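Local structure of exopolysaccharide biosynthesis protein (Pantoea stewartii subsp. stewartii DC283, 6TGF) at the interface of chains A and B. The protein modifies the glycan of the bacterial biofilm as a probable exopolysaccharide hydrolase with a tailspike-like parallel beta-helix fold. Residues are numbered along the deposited sequence; one frame, centred on the assembly and turned at random. Chains: chain A/B, Exopolysaccharide biosynthesis protein.

The interface of chains A and B. Residues chain A 578, 581-582, 586, 608-610; chain B 680-683.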
ATOM      1  N   LEU A 578     -58.122  11.388  20.710  1.00 52.86           N
ATOM      2  CA  LEU A 578     -58.301  10.089  20.004  1.00 52.49           C
ATOM      3  C   LEU A 578     -59.396   9.280  20.709  1.00 52.19           C
ATOM      4  O   LEU A 578     -59.257   9.028  21.921  1.00 51.68           O
ATOM      5  CB  LEU A 578     -56.974   9.323  19.990  1.00 52.56           C
ATOM      6  CG  LEU A 578     -56.980   8.016  19.195  1.00 52.46           C
ATOM      7  CD1 LEU A 578     -56.859   8.286  17.703  1.00 52.59           C
ATOM      8  CD2 LEU A 578     -55.868   7.090  19.661  1.00 52.19           C
ATOM      9  N   LEU A 581     -59.296   4.330  18.062  1.00 52.15           N
ATOM     10  CA  LEU A 581     -57.857   3.955  18.153  1.00 51.71           C
ATOM     11  C   LEU A 581     -57.354   3.466  16.788  1.00 51.57           C
ATOM     12  O   LEU A 581     -56.156   3.669  16.504  1.00 51.66           O
ATOM     13  CB  LEU A 581     -57.672   2.898  19.247  1.00 51.38           C
ATOM     14  CG  LEU A 581     -58.306   1.532  18.985  1.00 51.16           C
ATOM     15  CD1 LEU A 581     -57.309   0.579  18.344  1.00 50.92           C
ATOM     16  CD2 LEU A 581     -58.846   0.933  20.277  1.00 51.19           C
ATOM     17  N   ILE A 582     -58.231   2.864  15.975  1.00 51.46           N
ATOM     18  CA  ILE A 582     -57.892   2.313  14.627  1.00 51.43           C
ATOM     19  C   ILE A 582     -57.949   3.443  13.591  1.00 51.89           C
ATOM     20  O   ILE A 582     -56.883   3.794  13.049  1.00 51.86           O
ATOM     21  CB  ILE A 582     -58.819   1.137  14.252  1.00 51.25           C
ATOM     22  CG1 ILE A 582     -58.745   0.017  15.294  1.00 51.07           C
ATOM     23  CG2 ILE A 582     -58.512   0.636  12.844  1.00 51.18           C
ATOM     24  CD1 ILE A 582     -59.509  -1.239  14.933  1.00 50.98           C
ATOM     25  N   ASN A 586     -54.430   9.978  14.849  1.00 51.56           N
ATOM     26  CA  ASN A 586     -53.192   9.860  15.668  1.00 51.02           C
ATOM     27  C   ASN A 586     -51.971   9.970  14.751  1.00 50.24           C
ATOM     28  O   ASN A 586     -52.042   9.497  13.598  1.00 50.16           O
ATOM     29  CB  ASN A 586     -53.154   8.587  16.524  1.00 50.58           C
ATOM     30  CG  ASN A 586     -53.581   7.334  15.793  1.00 50.27           C
ATOM     31  OD1 ASN A 586     -53.319   7.181  14.604  1.00 50.54           O
ATOM     32  ND2 ASN A 586     -54.236   6.427  16.500  1.00 49.61           N
ATOM     33  N   ALA A 608     -50.803  -4.349  13.473  1.00 39.40           N
ATOM     34  CA  ALA A 608     -50.538  -2.922  13.172  1.00 39.46           C
ATOM     35  C   ALA A 608     -50.589  -2.079  14.449  1.00 39.48           C
ATOM     36  O   ALA A 608     -50.929  -2.624  15.517  1.00 39.42           O
ATOM     37  CB  ALA A 608     -51.529  -2.424  12.148  1.00 39.51           C
ATOM     38  N   GLU A 609     -50.237  -0.797  14.324  1.00 39.69           N
ATOM     39  CA  GLU A 609     -50.323   0.228  15.399  1.00 39.88           C
ATOM     40  C   GLU A 609     -50.789   1.555  14.789  1.00 39.98           C
ATOM     41  O   GLU A 609     -50.633   1.724  13.563  1.00 40.24           O
ATOM     42  CB  GLU A 609     -48.968   0.415  16.084  1.00 39.97           C
ATOM     43  CG  GLU A 609     -48.479  -0.808  16.837  1.00 39.89           C
ATOM     44  CD  GLU A 609     -47.174  -0.603  17.588  1.00 39.97           C
ATOM     45  OE1 GLU A 609     -46.719  -1.554  18.253  1.00 39.83           O
ATOM     46  OE2 GLU A 609     -46.613   0.509  17.506  1.00 40.02           O
ATOM     47  N   GLY A 610     -51.338   2.448  15.621  1.00 40.05           N
ATOM     48  CA  GLY A 610     -51.726   3.826  15.255  1.00 40.28           C
ATOM     49  C   GLY A 610     -52.508   3.882  13.952  1.00 40.37           C
ATOM     50  O   GLY A 610     -53.479   3.114  13.814  1.00 40.58           O
TER
ATOM     51  N   PHE B 680     -51.499   5.537  22.894  1.00 44.84           N
ATOM     52  CA  PHE B 680     -51.033   4.307  22.201  1.00 44.71           C
ATOM     53  C   PHE B 680     -52.223   3.701  21.446  1.00 44.77           C
ATOM     54  O   PHE B 680     -53.359   4.188  21.604  1.00 44.89           O
ATOM     55  CB  PHE B 680     -50.346   3.347  23.177  1.00 44.64           C
ATOM     56  CG  PHE B 680     -51.243   2.410  23.946  1.00 44.67           C
ATOM     57  CD1 PHE B 680     -51.589   1.169  23.430  1.00 44.65           C
ATOM     58  CD2 PHE B 680     -51.701   2.751  25.209  1.00 44.77           C
ATOM     59  CE1 PHE B 680     -52.397   0.302  24.151  1.00 44.71           C
ATOM     60  CE2 PHE B 680     -52.509   1.883  25.927  1.00 44.84           C
ATOM     61  CZ  PHE B 680     -52.856   0.661  25.398  1.00 44.76           C
ATOM     62  N   SER B 681     -51.954   2.687  20.624  1.00 44.83           N
ATOM     63  CA  SER B 681     -52.931   2.083  19.682  1.00 44.84           C
ATOM     64  C   SER B 681     -52.365   0.776  19.117  1.00 44.64           C
ATOM     65  O   SER B 681     -51.602   0.840  18.137  1.00 44.63           O
ATOM     66  CB  SER B 681     -53.278   3.063  18.589  1.00 44.96           C
ATOM     67  OG  SER B 681     -53.927   2.417  17.506  1.00 45.15           O
ATOM     68  N   LEU B 682     -52.716  -0.355  19.738  1.00 44.42           N
ATOM     69  CA  LEU B 682     -52.353  -1.725  19.288  1.00 44.39           C
ATOM     70  C   LEU B 682     -53.619  -2.418  18.768  1.00 44.44           C
ATOM     71  O   LEU B 682     -54.526  -2.671  19.585  1.00 44.64           O
ATOM     72  CB  LEU B 682     -51.729  -2.482  20.467  1.00 44.21           C
ATOM     73  CG  LEU B 682     -51.287  -3.918  20.184  1.00 44.32           C
ATOM     74  CD1 LEU B 682     -50.227  -3.968  19.093  1.00 44.29           C
ATOM     75  CD2 LEU B 682     -50.769  -4.580  21.451  1.00 44.46           C
ATOM     76  N   HIS B 683     -53.681  -2.697  17.461  1.00 44.36           N
ATOM     77  CA  HIS B 683     -54.876  -3.254  16.773  1.00 44.71           C
ATOM     78  C   HIS B 683     -54.459  -4.165  15.611  1.00 44.97           C
ATOM     79  O   HIS B 683     -53.250  -4.431  15.469  1.00 44.93           O
ATOM     80  CB  HIS B 683     -55.793  -2.111  16.312  1.00 44.78           C
ATOM     81  CG  HIS B 683     -55.167  -1.189  15.319  1.00 44.65           C
ATOM     82  ND1 HIS B 683     -55.098  -1.486  13.971  1.00 44.80           N
ATOM     83  CD2 HIS B 683     -54.599   0.026  15.468  1.00 44.50           C
ATOM     84  CE1 HIS B 683     -54.506  -0.497  13.335  1.00 44.82           C
ATOM     85  NE2 HIS B 683     -54.188   0.443  14.230  1.00 44.60           N
TER
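The imidazole of B:His683 has one face turned to A:Ile582, whose CA stands 4.0 Å above the ring plane toward the rim, and meets A:Gly610 with its edge. A:Ile582 CG1, held beside its own backbone N, packs 3.8 Å from ring atom CG of B:His683. Over the opposite face, near the rim, A:Ala608 CB lies 3.7 Å from CE1 of B:His683. NE2 of the ring donates nearly in the ring plane to the carbonyl O of A:Gly610 (2.8 Å, 159° at H), which helps fix the ring's rotation. The side chain of A:Leu581 runs past that of B:His683 in the opposite direction, its CD1 against CB. Beside the ring the backbones pair as antiparallel strands, 602-610 of A and 680-683 of B: A:Gly610 N donates to B:Ser681 O (3.0 Å) and A:Ala608 N to B:His683 O (3.2 Å), while the return bond from B:His683 N to A:Ala608 O is weak. In the deposited trimer this pairing helps join two copies, probably as in trimeric tailspikes. B:Ser681 lies between strand 602-610 and the A:Leu581 loop, with CB near A:Gly610. Its OG, anti to the backbone N (chi1 165°), donates to the carbonyl O of A:Leu581 at 2.7 Å, approaching from above the carbonyl plane, 48° out of it.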